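Local coordinates for protein endo-1,4-beta-xylanase (Pseudoalteromonas haloplanktis, PDB 1H12) that hydrolyses internal beta-1,4 linkages of xylan as a cold-adapted endo-xylanase of glycoside hydrolase family 8, at residues A[89-94]-A[157-162]; A[95-100]-A[164-169]; A[148-153]-A[174-179]. All coordinates share one frame; numbering follows the deposited sequence. Where two conformers were deposited one is given.

Interaction 1: residues A[89-94]-A[157-162]; sequences MLNKQE and SARWGN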
loop_
_atom_site.group_PDB
_atom_site.type_symbol
_atom_site.label_atom_id
_atom_site.label_comp_id
_atom_site.label_asym_id
_atom_site.label_seq_id
_atom_site.Cartn_x
_atom_site.Cartn_y
_atom_site.Cartn_z
ATOM N N MET A 89 9.789 9.874 0.693
ATOM C CA MET A 89 10.355 9.550 1.996
ATOM C C MET A 89 11.878 9.656 2.012
ATOM O O MET A 89 12.466 9.935 3.066
ATOM C CB MET A 89 9.934 8.161 2.454
ATOM C CG MET A 89 8.426 8.013 2.724
ATOM S SD MET A 89 7.810 9.260 3.877
ATOM C CE MET A 89 6.083 9.075 3.553
ATOM N N LEU A 90 12.524 9.404 0.880
ATOM C CA LEU A 90 13.987 9.472 0.782
ATOM C C LEU A 90 14.480 10.736 0.119
ATOM O O LEU A 90 15.686 10.873 -0.130
ATOM C CB LEU A 90 14.514 8.213 0.116
ATOM C CG LEU A 90 14.300 6.920 0.902
ATOM C CD1 LEU A 90 14.837 5.758 0.148
ATOM C CD2 LEU A 90 14.899 6.950 2.300
ATOM N N ASN A 91 13.619 11.690 -0.081
ATOM C CA ASN A 91 14.018 13.011 -0.631
ATOM C C ASN A 91 14.506 12.894 -2.080
ATOM O O ASN A 91 15.423 13.586 -2.488
ATOM C CB ASN A 91 15.035 13.739 0.247
ATOM C CG ASN A 91 14.666 15.189 0.503
ATOM O OD1 ASN A 91 13.525 15.604 0.328
ATOM N ND2 ASN A 91 15.676 15.963 0.945
ATOM N N LYS A 92 13.858 12.018 -2.860
ATOM C CA LYS A 92 14.254 11.715 -4.236
ATOM C C LYS A 92 13.324 12.430 -5.222
ATOM O O LYS A 92 12.391 11.850 -5.783
ATOM C CB LYS A 92 14.267 10.214 -4.461
ATOM C CG LYS A 92 15.158 9.457 -3.490
ATOM C CD LYS A 92 16.627 9.700 -3.756
ATOM C CE LYS A 92 17.493 8.870 -2.870
ATOM N NZ LYS A 92 18.910 9.040 -3.253
ATOM N N GLN A 93 13.594 13.728 -5.415
ATOM C CA GLN A 93 12.633 14.563 -6.094
ATOM C C GLN A 93 12.491 14.309 -7.580
ATOM O O GLN A 93 11.371 14.323 -8.113
ATOM C CB GLN A 93 12.934 16.040 -5.808
ATOM C CG GLN A 93 11.845 16.977 -6.312
ATOM C CD GLN A 93 12.087 18.406 -5.973
ATOM O OE1 GLN A 93 13.248 18.782 -5.583
ATOM N NE2 GLN A 93 11.077 19.232 -6.133
ATOM N N GLU A 94 13.591 14.091 -8.271
ATOM C CA GLU A 94 13.526 13.839 -9.692
ATOM C C GLU A 94 12.693 12.594 -9.968
ATOM O O GLU A 94 11.875 12.575 -10.904
ATOM C CB GLU A 94 14.926 13.668 -10.302
ATOM N N SER A 157 4.621 18.417 -1.312
ATOM C CA SER A 157 4.390 19.824 -1.023
ATOM C C SER A 157 5.116 20.251 0.237
ATOM O O SER A 157 5.773 21.307 0.261
ATOM C CB SER A 157 2.886 20.036 -0.834
ATOM O OG SER A 157 2.617 21.348 -0.347
ATOM N N ALA A 158 4.975 19.478 1.288
ATOM C CA ALA A 158 5.564 19.848 2.566
ATOM C C ALA A 158 7.072 19.886 2.521
ATOM O O ALA A 158 7.686 20.746 3.137
ATOM C CB ALA A 158 5.099 18.901 3.650
ATOM N N ARG A 159 7.704 18.951 1.824
ATOM C CA ARG A 159 9.147 18.861 1.797
ATOM C C ARG A 159 9.783 19.822 0.822
ATOM O O ARG A 159 10.871 20.350 1.100
ATOM C CB ARG A 159 9.633 17.446 1.505
ATOM C CG ARG A 159 9.160 16.392 2.536
ATOM C CD ARG A 159 9.982 15.147 2.504
ATOM N NE ARG A 159 11.293 15.415 3.113
ATOM C CZ ARG A 159 12.262 14.527 3.249
ATOM N NH1 ARG A 159 13.377 14.880 3.879
ATOM N NH2 ARG A 159 12.129 13.277 2.778
ATOM N N TRP A 160 9.148 20.022 -0.323
ATOM C CA TRP A 160 9.773 20.684 -1.449
ATOM C C TRP A 160 9.151 21.994 -1.880
ATOM O O TRP A 160 9.738 22.734 -2.692
ATOM C CB TRP A 160 9.820 19.698 -2.642
ATOM C CG TRP A 160 10.492 18.424 -2.372
ATOM C CD1 TRP A 160 11.552 18.199 -1.546
ATOM C CD2 TRP A 160 10.130 17.119 -2.907
ATOM N NE1 TRP A 160 11.866 16.872 -1.514
ATOM C CE2 TRP A 160 11.011 16.186 -2.357
ATOM C CE3 TRP A 160 9.147 16.676 -3.774
ATOM C CZ2 TRP A 160 10.971 14.835 -2.676
ATOM C CZ3 TRP A 160 9.091 15.338 -4.103
ATOM C CH2 TRP A 160 9.975 14.422 -3.543
ATOM N N GLY A 161 7.946 22.290 -1.414
ATOM C CA GLY A 161 7.219 23.460 -1.858
ATOM C C GLY A 161 6.634 23.277 -3.245
ATOM O O GLY A 161 6.797 22.210 -3.899
ATOM N N ASN A 162 5.954 24.312 -3.701
ATOM C CA ASN A 162 5.033 24.227 -4.817
ATOM C C ASN A 162 5.360 25.165 -5.973
ATOM O O ASN A 162 4.491 25.420 -6.789
ATOM C CB ASN A 162 3.631 24.463 -4.272
ATOM C CG ASN A 162 3.275 23.358 -3.299
ATOM O OD1 ASN A 162 3.203 22.186 -3.709
ATOM N ND2 ASN A 162 3.134 23.683 -2.017
#

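Interaction 2: residues A[95-100]-A[164-169]; sequences EFDNLW and GEFNYY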
loop_
_atom_site.group_PDB
_atom_site.type_symbol
_atom_site.label_atom_id
_atom_site.label_comp_id
_atom_site.label_asym_id
_atom_site.label_seq_id
_atom_site.Cartn_x
_atom_site.Cartn_y
_atom_site.Cartn_z
ATOM N N GLU A 95 12.971 11.541 -9.227
ATOM C CA GLU A 95 12.224 10.279 -9.387
ATOM C C GLU A 95 10.748 10.509 -9.135
ATOM O O GLU A 95 9.901 10.010 -9.894
ATOM C CB GLU A 95 12.804 9.213 -8.464
ATOM C CG GLU A 95 14.209 8.715 -8.826
ATOM C CD GLU A 95 15.330 9.595 -8.332
ATOM O OE1 GLU A 95 15.178 10.664 -7.731
ATOM O OE2 GLU A 95 16.464 9.099 -8.497
ATOM N N PHE A 96 10.430 11.212 -8.055
ATOM C CA PHE A 96 9.049 11.548 -7.734
ATOM C C PHE A 96 8.402 12.263 -8.909
ATOM O O PHE A 96 7.301 11.891 -9.367
ATOM C CB PHE A 96 8.994 12.401 -6.488
ATOM C CG PHE A 96 7.602 12.712 -6.016
ATOM C CD1 PHE A 96 6.816 13.645 -6.663
ATOM C CD2 PHE A 96 7.105 12.057 -4.910
ATOM C CE1 PHE A 96 5.527 13.867 -6.238
ATOM C CE2 PHE A 96 5.845 12.314 -4.456
ATOM C CZ PHE A 96 5.042 13.222 -5.120
ATOM N N ASP A 97 9.048 13.301 -9.384
ATOM C CA ASP A 97 8.475 14.155 -10.410
ATOM C C ASP A 97 8.280 13.400 -11.722
ATOM O O ASP A 97 7.297 13.581 -12.418
ATOM C CB ASP A 97 9.344 15.373 -10.632
ATOM C CG ASP A 97 9.254 16.399 -9.536
ATOM O OD1 ASP A 97 8.448 16.214 -8.596
ATOM O OD2 ASP A 97 9.999 17.410 -9.585
ATOM N N ASN A 98 9.228 12.536 -12.058
ATOM C CA ASN A 98 9.116 11.763 -13.270
ATOM C C ASN A 98 7.947 10.797 -13.238
ATOM O O ASN A 98 7.254 10.573 -14.235
ATOM C CB ASN A 98 10.434 11.040 -13.605
ATOM C CG ASN A 98 11.566 11.970 -13.995
ATOM O OD1 ASN A 98 11.330 13.120 -14.397
ATOM N ND2 ASN A 98 12.789 11.456 -13.894
ATOM N N LEU A 99 7.733 10.172 -12.061
ATOM C CA LEU A 99 6.589 9.288 -11.887
ATOM C C LEU A 99 5.282 10.066 -11.887
ATOM O O LEU A 99 4.288 9.623 -12.481
ATOM C CB LEU A 99 6.715 8.503 -10.564
ATOM C CG LEU A 99 7.825 7.453 -10.513
ATOM C CD1 LEU A 99 7.856 6.868 -9.112
ATOM C CD2 LEU A 99 7.628 6.351 -11.539
ATOM N N TRP A 100 5.218 11.196 -11.197
ATOM C CA TRP A 100 3.976 11.962 -11.122
ATOM C C TRP A 100 3.609 12.537 -12.500
ATOM O O TRP A 100 2.450 12.524 -12.900
ATOM C CB TRP A 100 4.057 13.050 -10.045
ATOM C CG TRP A 100 2.843 13.887 -9.928
ATOM C CD1 TRP A 100 2.806 15.233 -9.967
ATOM C CD2 TRP A 100 1.464 13.455 -9.841
ATOM N NE1 TRP A 100 1.513 15.682 -9.911
ATOM C CE2 TRP A 100 0.675 14.600 -9.828
ATOM C CE3 TRP A 100 0.803 12.210 -9.762
ATOM C CZ2 TRP A 100 -0.721 14.534 -9.837
ATOM C CZ3 TRP A 100 -0.557 12.157 -9.742
ATOM C CH2 TRP A 100 -1.329 13.310 -9.792
ATOM N N GLY A 164 8.034 24.683 -8.217
ATOM C CA GLY A 164 8.758 23.987 -9.280
ATOM C C GLY A 164 7.846 23.539 -10.387
ATOM O O GLY A 164 6.841 24.149 -10.718
ATOM N N GLU A 165 8.191 22.381 -10.977
ATOM C CA GLU A 165 7.382 21.826 -12.027
ATOM C C GLU A 165 5.922 21.657 -11.628
ATOM O O GLU A 165 5.038 21.928 -12.399
ATOM C CB GLU A 165 7.966 20.479 -12.481
ATOM C CG GLU A 165 7.141 19.821 -13.583
ATOM C CD GLU A 165 7.728 18.550 -14.204
ATOM O OE1 GLU A 165 8.695 17.993 -13.640
ATOM O OE2 GLU A 165 7.095 18.066 -15.194
ATOM N N PHE A 166 5.711 21.163 -10.406
ATOM C CA PHE A 166 4.379 20.863 -9.899
ATOM C C PHE A 166 3.994 21.704 -8.730
ATOM O O PHE A 166 4.817 21.951 -7.804
ATOM C CB PHE A 166 4.302 19.395 -9.489
ATOM C CG PHE A 166 4.518 18.471 -10.637
ATOM C CD1 PHE A 166 3.568 18.355 -11.609
ATOM C CD2 PHE A 166 5.640 17.696 -10.743
ATOM C CE1 PHE A 166 3.744 17.526 -12.679
ATOM C CE2 PHE A 166 5.831 16.860 -11.829
ATOM C CZ PHE A 166 4.903 16.757 -12.785
ATOM N N ASN A 167 2.717 22.067 -8.714
ATOM C CA ASN A 167 2.080 22.561 -7.479
ATOM C C ASN A 167 1.542 21.300 -6.821
ATOM O O ASN A 167 0.408 20.890 -7.052
ATOM C CB ASN A 167 0.988 23.571 -7.777
ATOM C CG ASN A 167 0.493 24.231 -6.540
ATOM O OD1 ASN A 167 0.367 23.627 -5.506
ATOM N ND2 ASN A 167 0.210 25.521 -6.649
ATOM N N TYR A 168 2.412 20.618 -6.072
ATOM C CA TYR A 168 2.067 19.384 -5.445
ATOM C C TYR A 168 0.824 19.518 -4.606
ATOM O O TYR A 168 -0.020 18.597 -4.556
ATOM C CB TYR A 168 3.188 18.853 -4.579
ATOM C CG TYR A 168 4.535 18.666 -5.233
ATOM C CD1 TYR A 168 4.766 17.662 -6.191
ATOM C CD2 TYR A 168 5.596 19.466 -4.883
ATOM C CE1 TYR A 168 6.005 17.470 -6.729
ATOM C CE2 TYR A 168 6.854 19.272 -5.433
ATOM C CZ TYR A 168 7.056 18.288 -6.364
ATOM O OH TYR A 168 8.317 18.137 -6.915
ATOM N N TYR A 169 0.713 20.615 -3.859
ATOM C CA TYR A 169 -0.400 20.795 -2.951
ATOM C C TYR A 169 -1.706 20.847 -3.716
ATOM O O TYR A 169 -2.684 20.180 -3.356
ATOM C CB TYR A 169 -0.205 22.057 -2.103
ATOM C CG TYR A 169 -1.255 22.148 -1.012
ATOM C CD1 TYR A 169 -1.187 21.354 0.098
ATOM C CD2 TYR A 169 -2.353 22.971 -1.138
ATOM C CE1 TYR A 169 -2.191 21.372 1.073
ATOM C CE2 TYR A 169 -3.343 23.010 -0.210
ATOM C CZ TYR A 169 -3.255 22.206 0.920
ATOM O OH TYR A 169 -4.289 22.246 1.848
HETATM O O HOH W 1 10.658 18.472 -11.958
#

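Interaction 3: residues A[148-153]-A[174-179]; sequences YFAFAL and TMLNTI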
loop_
_atom_site.group_PDB
_atom_site.type_symbol
_atom_site.label_atom_id
_atom_site.label_comp_id
_atom_site.label_asym_id
_atom_site.label_seq_id
_atom_site.Cartn_x
_atom_site.Cartn_y
_atom_site.Cartn_z
ATOM N N TYR A 148 -2.701 6.692 -2.176
ATOM C CA TYR A 148 -1.262 6.891 -2.077
ATOM C C TYR A 148 -0.806 8.104 -2.875
ATOM O O TYR A 148 0.116 8.803 -2.449
ATOM C CB TYR A 148 -0.483 5.639 -2.465
ATOM C CG TYR A 148 -0.235 4.652 -1.353
ATOM C CD1 TYR A 148 0.900 4.760 -0.572
ATOM C CD2 TYR A 148 -1.114 3.614 -1.090
ATOM C CE1 TYR A 148 1.197 3.829 0.380
ATOM C CE2 TYR A 148 -0.842 2.690 -0.085
ATOM C CZ TYR A 148 0.336 2.804 0.640
ATOM O OH TYR A 148 0.676 1.880 1.605
ATOM N N PHE A 149 -1.409 8.386 -4.055
ATOM C CA PHE A 149 -1.020 9.569 -4.771
ATOM C C PHE A 149 -1.257 10.811 -3.925
ATOM O O PHE A 149 -0.409 11.707 -3.846
ATOM C CB PHE A 149 -1.795 9.757 -6.095
ATOM C CG PHE A 149 -1.440 8.839 -7.254
ATOM C CD1 PHE A 149 -0.121 8.600 -7.626
ATOM C CD2 PHE A 149 -2.427 8.302 -8.051
ATOM C CE1 PHE A 149 0.179 7.852 -8.729
ATOM C CE2 PHE A 149 -2.123 7.549 -9.169
ATOM C CZ PHE A 149 -0.804 7.322 -9.501
ATOM N N ALA A 150 -2.459 10.902 -3.311
ATOM C CA ALA A 150 -2.756 12.074 -2.479
ATOM C C ALA A 150 -1.778 12.201 -1.332
ATOM O O ALA A 150 -1.272 13.288 -1.034
ATOM C CB ALA A 150 -4.169 11.978 -1.956
ATOM N N PHE A 151 -1.529 11.085 -0.659
ATOM C CA PHE A 151 -0.573 11.041 0.440
ATOM C C PHE A 151 0.809 11.534 -0.022
ATOM O O PHE A 151 1.441 12.387 0.614
ATOM C CB PHE A 151 -0.496 9.625 0.997
ATOM C CG PHE A 151 0.493 9.473 2.109
ATOM C CD1 PHE A 151 0.240 9.955 3.398
ATOM C CD2 PHE A 151 1.699 8.837 1.892
ATOM C CE1 PHE A 151 1.147 9.860 4.401
ATOM C CE2 PHE A 151 2.626 8.702 2.893
ATOM C CZ PHE A 151 2.357 9.227 4.163
ATOM N N ALA A 152 1.312 10.952 -1.099
ATOM C CA ALA A 152 2.621 11.295 -1.571
ATOM C C ALA A 152 2.741 12.751 -1.988
ATOM O O ALA A 152 3.739 13.424 -1.686
ATOM C CB ALA A 152 2.993 10.358 -2.726
ATOM N N LEU A 153 1.722 13.279 -2.667
ATOM C CA LEU A 153 1.697 14.663 -3.117
ATOM C C LEU A 153 1.671 15.656 -1.950
ATOM O O LEU A 153 2.341 16.701 -1.986
ATOM C CB LEU A 153 0.540 14.884 -4.075
ATOM C CG LEU A 153 0.713 14.234 -5.449
ATOM C CD1 LEU A 153 -0.643 14.105 -6.127
ATOM C CD2 LEU A 153 1.685 15.010 -6.330
ATOM N N THR A 174 -6.782 18.231 -5.370
ATOM C CA THR A 174 -7.562 17.718 -6.457
ATOM C C THR A 174 -7.766 16.208 -6.290
ATOM O O THR A 174 -8.883 15.697 -6.476
ATOM C CB THR A 174 -6.873 18.036 -7.782
ATOM O OG1 THR A 174 -6.833 19.461 -7.939
ATOM C CG2 THR A 174 -7.604 17.433 -8.968
ATOM N N MET A 175 -6.700 15.494 -5.962
ATOM C CA MET A 175 -6.786 14.054 -5.749
ATOM C C MET A 175 -7.723 13.710 -4.596
ATOM O O MET A 175 -8.546 12.796 -4.711
ATOM C CB MET A 175 -5.382 13.492 -5.489
ATOM C CG MET A 175 -5.306 11.987 -5.541
ATOM S SD MET A 175 -5.547 11.259 -7.191
ATOM C CE MET A 175 -4.114 11.954 -8.033
ATOM N N LEU A 176 -7.634 14.424 -3.474
ATOM C CA LEU A 176 -8.547 14.180 -2.338
ATOM C C LEU A 176 -10.001 14.411 -2.755
ATOM O O LEU A 176 -10.886 13.650 -2.366
ATOM C CB LEU A 176 -8.186 15.070 -1.158
ATOM C CG LEU A 176 -6.887 14.755 -0.457
ATOM C CD1 LEU A 176 -6.696 15.760 0.695
ATOM C CD2 LEU A 176 -6.867 13.348 0.108
ATOM N N ASN A 177 -10.220 15.479 -3.528
ATOM C CA ASN A 177 -11.624 15.709 -3.963
ATOM C C ASN A 177 -12.113 14.611 -4.869
ATOM O O ASN A 177 -13.269 14.201 -4.775
ATOM C CB ASN A 177 -11.678 17.066 -4.673
ATOM C CG ASN A 177 -11.620 18.232 -3.692
ATOM O OD1 ASN A 177 -11.734 18.073 -2.521
ATOM N ND2 ASN A 177 -11.316 19.396 -4.228
ATOM N N THR A 178 -11.226 14.100 -5.745
ATOM C CA THR A 178 -11.578 12.956 -6.559
ATOM C C THR A 178 -11.926 11.741 -5.714
ATOM O O THR A 178 -12.892 11.028 -5.987
ATOM C CB THR A 178 -10.466 12.672 -7.562
ATOM O OG1 THR A 178 -10.439 13.762 -8.501
ATOM C CG2 THR A 178 -10.649 11.348 -8.288
ATOM N N ILE A 179 -11.122 11.461 -4.696
ATOM C CA ILE A 179 -11.417 10.325 -3.822
ATOM C C ILE A 179 -12.804 10.506 -3.204
ATOM O O ILE A 179 -13.635 9.593 -3.220
ATOM C CB ILE A 179 -10.323 10.151 -2.762
ATOM C CG1 ILE A 179 -8.999 9.779 -3.402
ATOM C CG2 ILE A 179 -10.761 9.070 -1.776
ATOM C CD1 ILE A 179 -7.794 9.937 -2.458
#

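Interaction 1: residues A[89-94]-A[157-162]
Asn91 and Gln93 meet Trp160 at two different places, one at the ring edge and one over a face. The indole NE1 of Trp160 donates to OD1 of Asn91 at 2.8 Å, with an N-H...O angle of 164°. OD1 lies close to the indole plane. The donor, by contrast, sits above the carbonyl plane of the Asn91 amide.

Asn91 is the positive-phi C-prime residue of a Schellman motif that ends helix 77-89. Its amide also lies over the guanidinium of Arg159. The two planes are only 11° apart, and OD1 is 3.4 Å above the guanidinium plane, over its centre. The same oxygen therefore accepts from Trp160 and faces the arginine. The NH2 of Arg159 donates to Val88 O, on the last turn of helix 77-89, and the group also makes a cation-pi contact with Tyr400.

Gln93 has CG anti to the backbone N (chi1 -171°) and an extended chain beyond it. This carries its side chain across the Trp160 ring. CG makes a CH-pi contact, 3.8 Å from the centroid of the six-membered ring. The amide follows, stacked on the indole, and its nearest approach is NE2 to Trp160 CB at 3.7 Å. The opposite face of the indole is occupied by Arg159 CB. Beyond the ring, Gln93 NE2 donates to Tyr168 OH.

The indole thus lies between Gln93 and the CB of Arg159, and its N-H goes to Asn91. A cation over the amide would probably polarise the Asn91 carbonyl. The C-terminal end of helix 143-160 is therefore tied to the turn between helices 77-89 and 93-107 by a polar as well as a pi contact.

Interaction 2: residues A[95-100]-A[164-169]
The ring of Phe166 has Trp100 on one face and Glu165 on the other. Trp100 CD1 stands 3.5 Å above the ring plane, over its centre, and CG of Glu165 lies over the opposite face toward the rim. Asp97 CB is at the edge. The Tyr168 ring has Phe166 O over one face, toward the rim. The contact belongs to the (alpha/alpha)6 barrel of family 8 enzymes. It joins helix 93-107 to the start of helix 168-182 and the loop before it.

The Trp100 five-membered ring and the Phe166 ring form an edge-to-face pair, with planes at 63° and centroids 4.5 Å apart. The Trp100 side chain sets out toward segment 164-169, and its CG is anti to the backbone N (chi1 179°). Its NE1 donates to Asp171 OD2. An alanine in place of Phe166 would probably open a gap beside Trp100 CD1, leaving the indole edge without the ring face it points at.

Tyr168 meets Phe96. Its CE1 is 3.7 Å from Phe96 CE1, and the two rings are nearly perpendicular. Asp97 OD1 lies in the plane of the Tyr168 ring, at its edge. Tyr168 OH donates to Asp97 OD1 at 2.6 Å, on the syn lone pair of that oxygen.

Glu165 and Asp97 are like charges brought close together. Glu165 OE2 forms a salt bridge with Arg101, which probably eases the repulsion. Between the two acids sits one water molecule. It donates to Asp97 OD2 at 2.7 Å and to Glu165 OE1 at 2.6 Å.

Interaction 3: residues A[148-153]-A[174-179]
Ala150 meets three side chains of segment 174-179, and most of the contact is aliphatic. Its CB touches Leu176 CD2 at 3.7 Å and Met175 CG at 3.8 Å. Ile179 CD1 approaches the same methyl more loosely, at 4.2 Å. One small residue is thus met by larger ones from the facing helix. The close fit shows in the backbones too, since the CA atoms of Ala150 and Met175 are 5.6 Å apart.

The second group is the methyl end of Met175 against the base of Phe149. Met175 has CG anti to its backbone N (chi1 -168°), which places CG against Ala150. The chain then bends at chi2 and again at chi3. Its terminal methyl, CE, comes to lie 3.7 Å from Phe149 CB. CE also lies 4.0 Å from Phe149 CD2, so it meets the base of the side chain and the near part of the ring. The CB of Phe149 points toward segment 174-179, but the ring leads away from it.

No hydrogen bond crosses between the two segments. Their backbone polar groups are used within each helix, as in Leu153 N to Phe149 O and Ile179 N to Met175 O. What holds the pair together is apolar contact between buried side chains.

The two helical segments run nearly antiparallel, at 155°, with axes 9.0 Å apart at closest approach. They belong to helices 143-160 and 168-182, which follow each other in the chain and form an alpha-hairpin of the barrel. Phe212 of helix 206-215 packs on both Ala150 and Leu176. Trp100 of helix 93-107 packs on Met175 and Leu153. Phe149 reaches Ala103 and Gln107 of helix 93-107, Ser81 of helix 77-89, and Tyr122 in a loop.

How the interactions relate
From the N terminus, the chain first supplies 89-94 and 95-100, which are continuous, then 148-153, 157-162, 164-169 and 174-179. Interactions 1 and 2 each close a loop of more than sixty residues that takes in strands 123-128 and 134-136. Interaction 3 closes a loop of twenty residues: the end of helix 143-160, the connection and the start of helix 168-182. All three cross one another and none nests. Interactions 1 and 2 touch through Asn162 and Tyr169, 2 and 3 through Phe96 and Ala152, 1 and 3 through Met89 and Phe151. Interactions 1 and 2 tie helix 93-107 and the turn before it to the helical hairpin; interaction 3 holds that hairpin together.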